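Local atomic coordinates of S-adenosylmethionine:tRNA ribosyltransferase-isomerase (Thermotoga maritima, PDB entry 1VKY), a protein that probably transfers and isomerises the ribose moiety of S-adenosylmethionine onto the 7-aminomethyl group of 7-deazaguanine in tRNA, giving epoxyqueuosine. Residues I92-R97 and L149-G154; K104-P109 and E278-T283; L119-D124 and L140-Q145. All coordinates share one frame; numbering follows the deposited sequence.

How the contacts relate
Contacts 1 and 3 belong to one neighbourhood, their centres about 10 Å apart: strand 138-143, which supplies 140-145, runs on into helix 147-153, which supplies 149-154. Contact 2 lies further off, its centre about 14 Å from that of contact 1 and about 20 Å from that of contact 3. The three share the six-stranded antiparallel sheet, where strands 89-97, 102-108 and 138-143 are successive neighbours. Along the chain contact 3 is nested within the loops closed by both other contacts, while contacts 1 and 2 cross. Contacts 1 and 3 are internal to the small β domain; contact 2 joins it to the nine-stranded mixed sheet through strand 279-281.

Contact 1: residues I92-R97 and L149-G154; sequences ILLIER and LIFEKG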
# COMPACT_ATOMS: atom_id res chain seq x y z
N ILE B 92 -18.63 -4.95 26.80
CA ILE B 92 -18.77 -3.53 26.50
C ILE B 92 -17.77 -3.17 25.42
O ILE B 92 -16.57 -3.41 25.58
CB ILE B 92 -18.47 -2.67 27.76
CG1 ILE B 92 -19.42 -3.03 28.90
CG2 ILE B 92 -18.55 -1.19 27.42
CD1 ILE B 92 -18.92 -2.57 30.26
N LEU B 93 -18.27 -2.63 24.31
CA LEU B 93 -17.42 -2.11 23.22
C LEU B 93 -17.62 -0.61 23.09
O LEU B 93 -18.74 -0.18 22.84
CB LEU B 93 -17.82 -2.76 21.89
CG LEU B 93 -17.79 -4.27 21.86
CD1 LEU B 93 -18.46 -4.77 20.60
CD2 LEU B 93 -16.34 -4.74 21.91
N LEU B 94 -16.54 0.15 23.19
CA LEU B 94 -16.57 1.59 23.07
C LEU B 94 -16.72 1.98 21.60
O LEU B 94 -15.99 1.49 20.75
CB LEU B 94 -15.30 2.22 23.65
CG LEU B 94 -15.32 2.65 25.12
CD1 LEU B 94 -15.66 1.53 26.07
CD2 LEU B 94 -13.98 3.29 25.49
N ILE B 95 -17.70 2.85 21.33
CA ILE B 95 -18.09 3.24 19.97
C ILE B 95 -17.83 4.73 19.80
O ILE B 95 -17.16 5.15 18.89
CB ILE B 95 -19.61 2.91 19.72
CG1 ILE B 95 -19.88 1.39 19.78
CG2 ILE B 95 -20.12 3.51 18.45
CD1 ILE B 95 -19.05 0.51 18.85
N GLU B 96 -18.37 5.56 20.69
CA GLU B 96 -18.24 6.98 20.50
C GLU B 96 -18.11 7.75 21.81
O GLU B 96 -18.95 7.65 22.68
CB GLU B 96 -19.44 7.50 19.69
CG GLU B 96 -19.30 8.95 19.29
CD GLU B 96 -20.56 9.55 18.71
OE1 GLU B 96 -21.54 8.81 18.48
OE2 GLU B 96 -20.54 10.78 18.46
N ARG B 97 -17.07 8.55 21.91
CA ARG B 97 -16.85 9.37 23.10
C ARG B 97 -17.66 10.62 23.07
O ARG B 97 -17.59 11.40 22.12
CB ARG B 97 -15.38 9.73 23.13
CG ARG B 97 -14.92 10.58 24.25
CD ARG B 97 -13.43 10.78 24.14
NE ARG B 97 -12.90 11.49 25.28
CZ ARG B 97 -12.82 12.81 25.36
NH1 ARG B 97 -13.26 13.58 24.38
NH2 ARG B 97 -12.30 13.36 26.43
N LEU B 149 -7.30 5.13 31.76
CA LEU B 149 -7.61 3.95 32.55
C LEU B 149 -8.50 2.98 31.78
O LEU B 149 -8.23 1.78 31.72
CB LEU B 149 -8.31 4.36 33.85
CG LEU B 149 -8.72 3.21 34.77
CD1 LEU B 149 -7.52 2.33 35.10
CD2 LEU B 149 -9.36 3.75 36.04
N ILE B 150 -9.56 3.51 31.17
CA ILE B 150 -10.49 2.68 30.41
C ILE B 150 -9.74 1.92 29.30
O ILE B 150 -9.94 0.72 29.09
CB ILE B 150 -11.62 3.55 29.80
CG1 ILE B 150 -12.53 4.13 30.90
CG2 ILE B 150 -12.43 2.73 28.82
CD1 ILE B 150 -13.35 5.32 30.40
N PHE B 151 -8.89 2.61 28.57
CA PHE B 151 -8.17 1.97 27.48
C PHE B 151 -7.21 0.91 28.03
O PHE B 151 -7.13 -0.21 27.49
CB PHE B 151 -7.39 2.99 26.66
CG PHE B 151 -8.24 4.01 25.95
CD1 PHE B 151 -7.66 5.21 25.53
CD2 PHE B 151 -9.57 3.80 25.68
CE1 PHE B 151 -8.41 6.15 24.87
CE2 PHE B 151 -10.32 4.76 25.02
CZ PHE B 151 -9.73 5.93 24.62
N GLU B 152 -6.53 1.25 29.13
CA GLU B 152 -5.63 0.31 29.82
C GLU B 152 -6.38 -0.96 30.17
O GLU B 152 -5.96 -2.05 29.79
CB GLU B 152 -5.04 0.94 31.09
CG GLU B 152 -4.05 2.07 30.82
N LYS B 153 -7.49 -0.82 30.88
CA LYS B 153 -8.36 -1.96 31.21
C LYS B 153 -8.86 -2.76 29.99
O LYS B 153 -9.28 -3.90 30.15
CB LYS B 153 -9.57 -1.49 32.04
CG LYS B 153 -9.48 -1.64 33.55
CD LYS B 153 -8.24 -1.03 34.17
N GLY B 154 -8.84 -2.18 28.78
CA GLY B 154 -9.31 -2.88 27.58
C GLY B 154 -8.29 -2.96 26.47
O GLY B 154 -7.40 -3.82 26.51
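L94 meets two consecutive helix residues with a single methyl: its CD2 lies 3.7 Å from I150 CG2 and 4.0 Å from F151 CE2. The second approach is to the edge of the phenyl ring, close to its plane, and does not involve stacking. I150 offers CG2 because that methyl stands anti to the backbone N (chi1, measured to CG1, is -67°), while the CG1-CD1 arm is turned to F142 of strand 138-143. Both pairs are apolar; no hydrogen bond joins the segments, and the nearest CA atoms, those of L94 and F151, remain 9.5 Å apart. This is a helix laid on a β-sheet, here helix 147-153 against strand 89-97 of the six-stranded antiparallel sheet. Just past L94 the strand carries a classic β bulge, with I95 and E96 both opposite K104. Further out, R97 NE forms a salt bridge to D147 OD2, tying the end of the strand to the start of the helix, and R97 NH2 pairs with E100 OE1. Within 149-154 the backbone bonds K153 N to L149 O (2.8 Å) and G154 N to F151 O (2.9 Å) hold the chain that carries I150 and F151.

Contact 2: residues K104-P109 and E278-T283; sequences KCLVRP and EYVGKT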
# COMPACT_ATOMS: atom_id res chain seq x y z
N LYS B 104 -20.71 6.23 24.23
CA LYS B 104 -21.71 5.36 23.64
C LYS B 104 -21.02 4.05 23.40
O LYS B 104 -19.96 4.02 22.79
CB LYS B 104 -22.22 5.89 22.30
CG LYS B 104 -23.11 7.08 22.44
CD LYS B 104 -23.39 7.73 21.10
CE LYS B 104 -24.13 6.83 20.15
NZ LYS B 104 -25.55 6.82 20.46
N CYS B 105 -21.65 2.99 23.87
CA CYS B 105 -21.07 1.65 23.87
C CYS B 105 -22.05 0.64 23.32
O CYS B 105 -23.26 0.79 23.44
CB CYS B 105 -20.71 1.24 25.30
SG CYS B 105 -19.45 2.29 26.05
N LEU B 106 -21.49 -0.42 22.77
CA LEU B 106 -22.26 -1.59 22.41
C LEU B 106 -22.14 -2.52 23.60
O LEU B 106 -21.03 -2.86 24.00
CB LEU B 106 -21.67 -2.21 21.13
CG LEU B 106 -22.66 -2.56 20.06
CD1 LEU B 106 -23.40 -3.81 20.52
CD2 LEU B 106 -23.62 -1.42 19.78
N VAL B 107 -23.27 -2.90 24.20
CA VAL B 107 -23.27 -3.72 25.39
C VAL B 107 -24.01 -5.01 25.06
O VAL B 107 -25.14 -4.97 24.58
CB VAL B 107 -23.93 -2.98 26.56
CG1 VAL B 107 -24.11 -3.89 27.73
CG2 VAL B 107 -23.10 -1.76 26.96
N ARG B 108 -23.37 -6.16 25.32
CA ARG B 108 -23.92 -7.48 24.98
C ARG B 108 -23.68 -8.44 26.15
O ARG B 108 -22.53 -8.66 26.52
CB ARG B 108 -23.25 -8.01 23.70
CG ARG B 108 -23.44 -7.08 22.50
CD ARG B 108 -22.90 -7.56 21.16
NE ARG B 108 -21.46 -7.74 21.15
CZ ARG B 108 -20.76 -8.08 20.07
NH1 ARG B 108 -21.37 -8.27 18.91
NH2 ARG B 108 -19.44 -8.23 20.15
N PRO B 109 -24.72 -9.02 26.74
CA PRO B 109 -26.12 -8.81 26.39
C PRO B 109 -26.72 -7.50 26.90
O PRO B 109 -26.64 -7.18 28.08
CB PRO B 109 -26.81 -9.97 27.10
CG PRO B 109 -25.96 -10.24 28.28
CD PRO B 109 -24.57 -10.01 27.82
N GLU B 278 -30.66 7.70 14.23
CA GLU B 278 -29.29 7.31 14.18
C GLU B 278 -29.30 5.81 14.10
O GLU B 278 -30.27 5.17 14.55
CB GLU B 278 -28.54 7.78 15.46
CG GLU B 278 -29.32 7.41 16.71
CD GLU B 278 -28.69 7.88 18.04
OE1 GLU B 278 -27.69 8.61 18.01
OE2 GLU B 278 -29.20 7.48 19.12
N TYR B 279 -28.24 5.25 13.51
CA TYR B 279 -28.12 3.80 13.35
C TYR B 279 -26.76 3.27 13.72
O TYR B 279 -25.73 3.84 13.34
CB TYR B 279 -28.37 3.41 11.88
CG TYR B 279 -29.68 3.83 11.30
CD1 TYR B 279 -29.86 5.12 10.87
CD2 TYR B 279 -30.74 2.93 11.15
CE1 TYR B 279 -31.03 5.51 10.29
CE2 TYR B 279 -31.92 3.32 10.56
CZ TYR B 279 -32.05 4.62 10.15
OH TYR B 279 -33.21 5.07 9.59
N VAL B 280 -26.75 2.13 14.40
CA VAL B 280 -25.54 1.36 14.61
C VAL B 280 -25.92 -0.10 14.40
O VAL B 280 -26.98 -0.51 14.86
CB VAL B 280 -24.99 1.50 16.05
CG1 VAL B 280 -23.82 0.57 16.26
CG2 VAL B 280 -24.52 2.93 16.32
N GLY B 281 -25.09 -0.87 13.74
CA GLY B 281 -25.41 -2.27 13.50
C GLY B 281 -24.35 -2.96 12.70
O GLY B 281 -23.27 -2.44 12.50
N LYS B 282 -24.67 -4.17 12.25
CA LYS B 282 -23.80 -4.95 11.41
C LYS B 282 -24.56 -5.12 10.13
O LYS B 282 -25.78 -5.24 10.16
CB LYS B 282 -23.55 -6.33 12.01
CG LYS B 282 -22.63 -6.32 13.20
CD LYS B 282 -22.46 -7.73 13.77
CE LYS B 282 -20.99 -8.02 14.10
NZ LYS B 282 -20.86 -9.07 15.17
N THR B 283 -23.85 -5.09 9.03
CA THR B 283 -24.49 -5.32 7.76
C THR B 283 -23.97 -6.58 7.09
O THR B 283 -22.78 -6.77 6.97
CB THR B 283 -24.38 -4.12 6.83
OG1 THR B 283 -24.97 -4.49 5.56
CG2 THR B 283 -22.93 -3.72 6.52
O HOH W 1 -27.53 8.34 21.02
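K104 and E278 reach for each other from opposite directions, and their charges meet more through water than directly. The salt bridge from K104 NZ to E278 OE1 is long, 3.7 Å, whereas one water accepts from K104 NZ at 2.6 Å and donates to E278 OE2 at 2.7 Å. Bends at chi3 (63°) and chi4 aim the lysine ammonium at the glutamate, which is itself extended beyond CG. The lysine has a second anion in D135 OD2 and also bonds T137 OG1, so NZ is gripped from several quarters; this gathering would be expected to favour its protonated form. Two residues on, L106 and V280 run past each other in opposite directions, with L106 CD2 4.0 Å from V280 CG1 as the apolar step of the contact. R108 then meets K282 at about a right angle, the amine NZ of K282 lying in the guanidinium plane at its edge, 3.9 Å from R108 NH1. E233 OE2 forms salt bridges with both of these cations, which probably explains how they can lie so close, and R108 NH2 is paired with E91 OE1. The touching residues thus match one for one, 104 with 278, 106 with 280 and 108 with 282, the end-to-end directions of 104-108 and 278-282 being 38° apart, yet the L106 and V280 CA atoms stay 9.0 Å apart and no hydrogen bond joins the segments directly. Strand 102-108 is flanked by 89-97 and 138-143 in the antiparallel sheet, while 279-281 edges the nine-stranded mixed sheet beside strand 234-238.

Contact 3: residues L119-D124 and L140-Q145; sequences LVIDED and LKFQPQ
In I121 and F142 the first torsion (chi1 -64° and -71°) places the gamma carbon that leads to the contact, CG1 and CG respectively, anti to the carbonyl carbon, and chi2 of I121, 90°, swings its methyl CD1 to the edge of the phenyl ring. There it lies near the ring plane, with I121 CD1 4.5 Å from F142 CE2. That is a loose apolar touch. The F142 side chain also packs on L94 and A127. A second meeting lies nearer the surface, where the backbone oxygen of D124 sits 3.5 Å from P144 CD. The peptide before P144 is cis, and the carbonyl of the preceding residue comes into the same area, with D124 O and Q143 O 4.0 Å apart. Neither pair is a hydrogen bond, and the CA atoms of D124 and P144, the closest across the two segments, are 8.1 Å apart.

The segments do not pair as strands: in the six-stranded antiparallel sheet, strand 125-132 runs between 118-120 and 138-143. The backbone bond linking V120 to R83 joins the two outermost strands, 118-120 and 79-83, which is consistent with a sheet closed into a barrel. L119 and L140 point toward each other's segment, consistent with the inside of such a barrel. Each packs on I92, and L119 CD1 comes to 4.5 Å from L140 CD2. At I121 the chain turns a corner on its way from strand 118-120 to D124 and strand 125-132. Second-shell contacts come from helix 147-153, where L149 rests on P144 and K153 lies against D122, while Q145 NE2 is bonded to E100 O.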
# COMPACT_ATOMS: atom_id res chain seq x y z
N LEU B 119 -22.20 -1.35 36.52
CA LEU B 119 -21.36 -2.42 35.95
C LEU B 119 -19.96 -2.32 36.54
O LEU B 119 -19.36 -1.24 36.56
CB LEU B 119 -21.29 -2.29 34.42
CG LEU B 119 -22.64 -2.21 33.69
CD1 LEU B 119 -22.46 -1.80 32.23
CD2 LEU B 119 -23.39 -3.53 33.76
N VAL B 120 -19.43 -3.44 37.04
CA VAL B 120 -18.09 -3.43 37.59
C VAL B 120 -17.17 -4.17 36.63
O VAL B 120 -17.50 -5.25 36.16
CB VAL B 120 -18.06 -4.06 39.01
CG1 VAL B 120 -16.67 -3.99 39.59
CG2 VAL B 120 -19.07 -3.36 39.93
N ILE B 121 -16.03 -3.55 36.31
CA ILE B 121 -14.98 -4.18 35.52
C ILE B 121 -13.87 -4.68 36.46
O ILE B 121 -13.64 -5.89 36.56
CB ILE B 121 -14.40 -3.20 34.49
CG1 ILE B 121 -15.47 -2.79 33.46
CG2 ILE B 121 -13.18 -3.80 33.78
CD1 ILE B 121 -16.27 -1.56 33.84
N ASP B 122 -13.20 -3.73 37.14
CA ASP B 122 -12.19 -3.98 38.18
C ASP B 122 -12.67 -3.41 39.50
O ASP B 122 -13.71 -2.76 39.59
CB ASP B 122 -10.89 -3.22 37.90
CG ASP B 122 -9.99 -3.90 36.95
OD1 ASP B 122 -10.22 -5.08 36.64
OD2 ASP B 122 -9.00 -3.30 36.48
N GLU B 123 -11.85 -3.63 40.53
CA GLU B 123 -11.82 -2.80 41.73
C GLU B 123 -11.49 -1.34 41.38
O GLU B 123 -11.84 -0.43 42.13
CB GLU B 123 -10.77 -3.33 42.71
CG GLU B 123 -11.19 -4.59 43.44
N ASP B 124 -10.79 -1.12 40.27
CA ASP B 124 -10.38 0.21 39.83
C ASP B 124 -11.32 0.86 38.82
O ASP B 124 -11.04 1.97 38.38
CB ASP B 124 -9.01 0.14 39.14
CG ASP B 124 -7.98 -0.59 39.95
OD1 ASP B 124 -8.00 -0.49 41.20
OD2 ASP B 124 -7.09 -1.29 39.42
N LEU B 140 -22.62 5.12 28.72
CA LEU B 140 -22.02 4.70 29.97
C LEU B 140 -21.11 5.78 30.50
O LEU B 140 -20.28 6.31 29.78
CB LEU B 140 -21.20 3.43 29.75
CG LEU B 140 -21.81 2.04 29.92
CD1 LEU B 140 -23.25 1.90 29.63
CD2 LEU B 140 -21.04 1.11 29.07
N LYS B 141 -21.27 6.09 31.78
CA LYS B 141 -20.34 6.96 32.50
C LYS B 141 -19.42 6.09 33.36
O LYS B 141 -19.89 5.36 34.25
CB LYS B 141 -21.10 7.98 33.37
CG LYS B 141 -20.21 8.92 34.16
CD LYS B 141 -20.98 10.06 34.89
CE LYS B 141 -21.58 9.64 36.23
NZ LYS B 141 -20.61 9.49 37.34
N PHE B 142 -18.12 6.13 33.08
CA PHE B 142 -17.12 5.34 33.81
C PHE B 142 -16.77 6.00 35.13
O PHE B 142 -16.89 7.21 35.27
CB PHE B 142 -15.90 5.11 32.93
CG PHE B 142 -16.17 4.15 31.82
CD1 PHE B 142 -16.67 4.59 30.62
CD2 PHE B 142 -16.02 2.79 32.03
CE1 PHE B 142 -16.95 3.69 29.62
CE2 PHE B 142 -16.30 1.89 31.01
CZ PHE B 142 -16.75 2.34 29.83
N GLN B 143 -16.39 5.19 36.12
CA GLN B 143 -15.98 5.69 37.43
C GLN B 143 -14.62 5.04 37.70
O GLN B 143 -14.56 3.82 37.86
CB GLN B 143 -17.01 5.30 38.48
CG GLN B 143 -16.80 5.95 39.86
CD GLN B 143 -18.09 5.97 40.67
OE1 GLN B 143 -18.11 5.47 41.81
NE2 GLN B 143 -19.16 6.53 40.10
N PRO B 144 -13.51 5.80 37.65
CA PRO B 144 -13.51 7.24 37.43
C PRO B 144 -13.63 7.56 35.95
O PRO B 144 -13.44 6.69 35.11
CB PRO B 144 -12.13 7.67 37.94
CG PRO B 144 -11.25 6.51 37.68
CD PRO B 144 -12.14 5.27 37.73
N GLN B 145 -13.96 8.81 35.64
CA GLN B 145 -14.05 9.27 34.27
C GLN B 145 -12.68 9.56 33.71
O GLN B 145 -12.27 10.71 33.59
CB GLN B 145 -14.94 10.51 34.19
CG GLN B 145 -16.38 10.18 34.41
CD GLN B 145 -17.26 11.41 34.46
OE1 GLN B 145 -17.88 11.68 35.50
NE2 GLN B 145 -17.32 12.16 33.36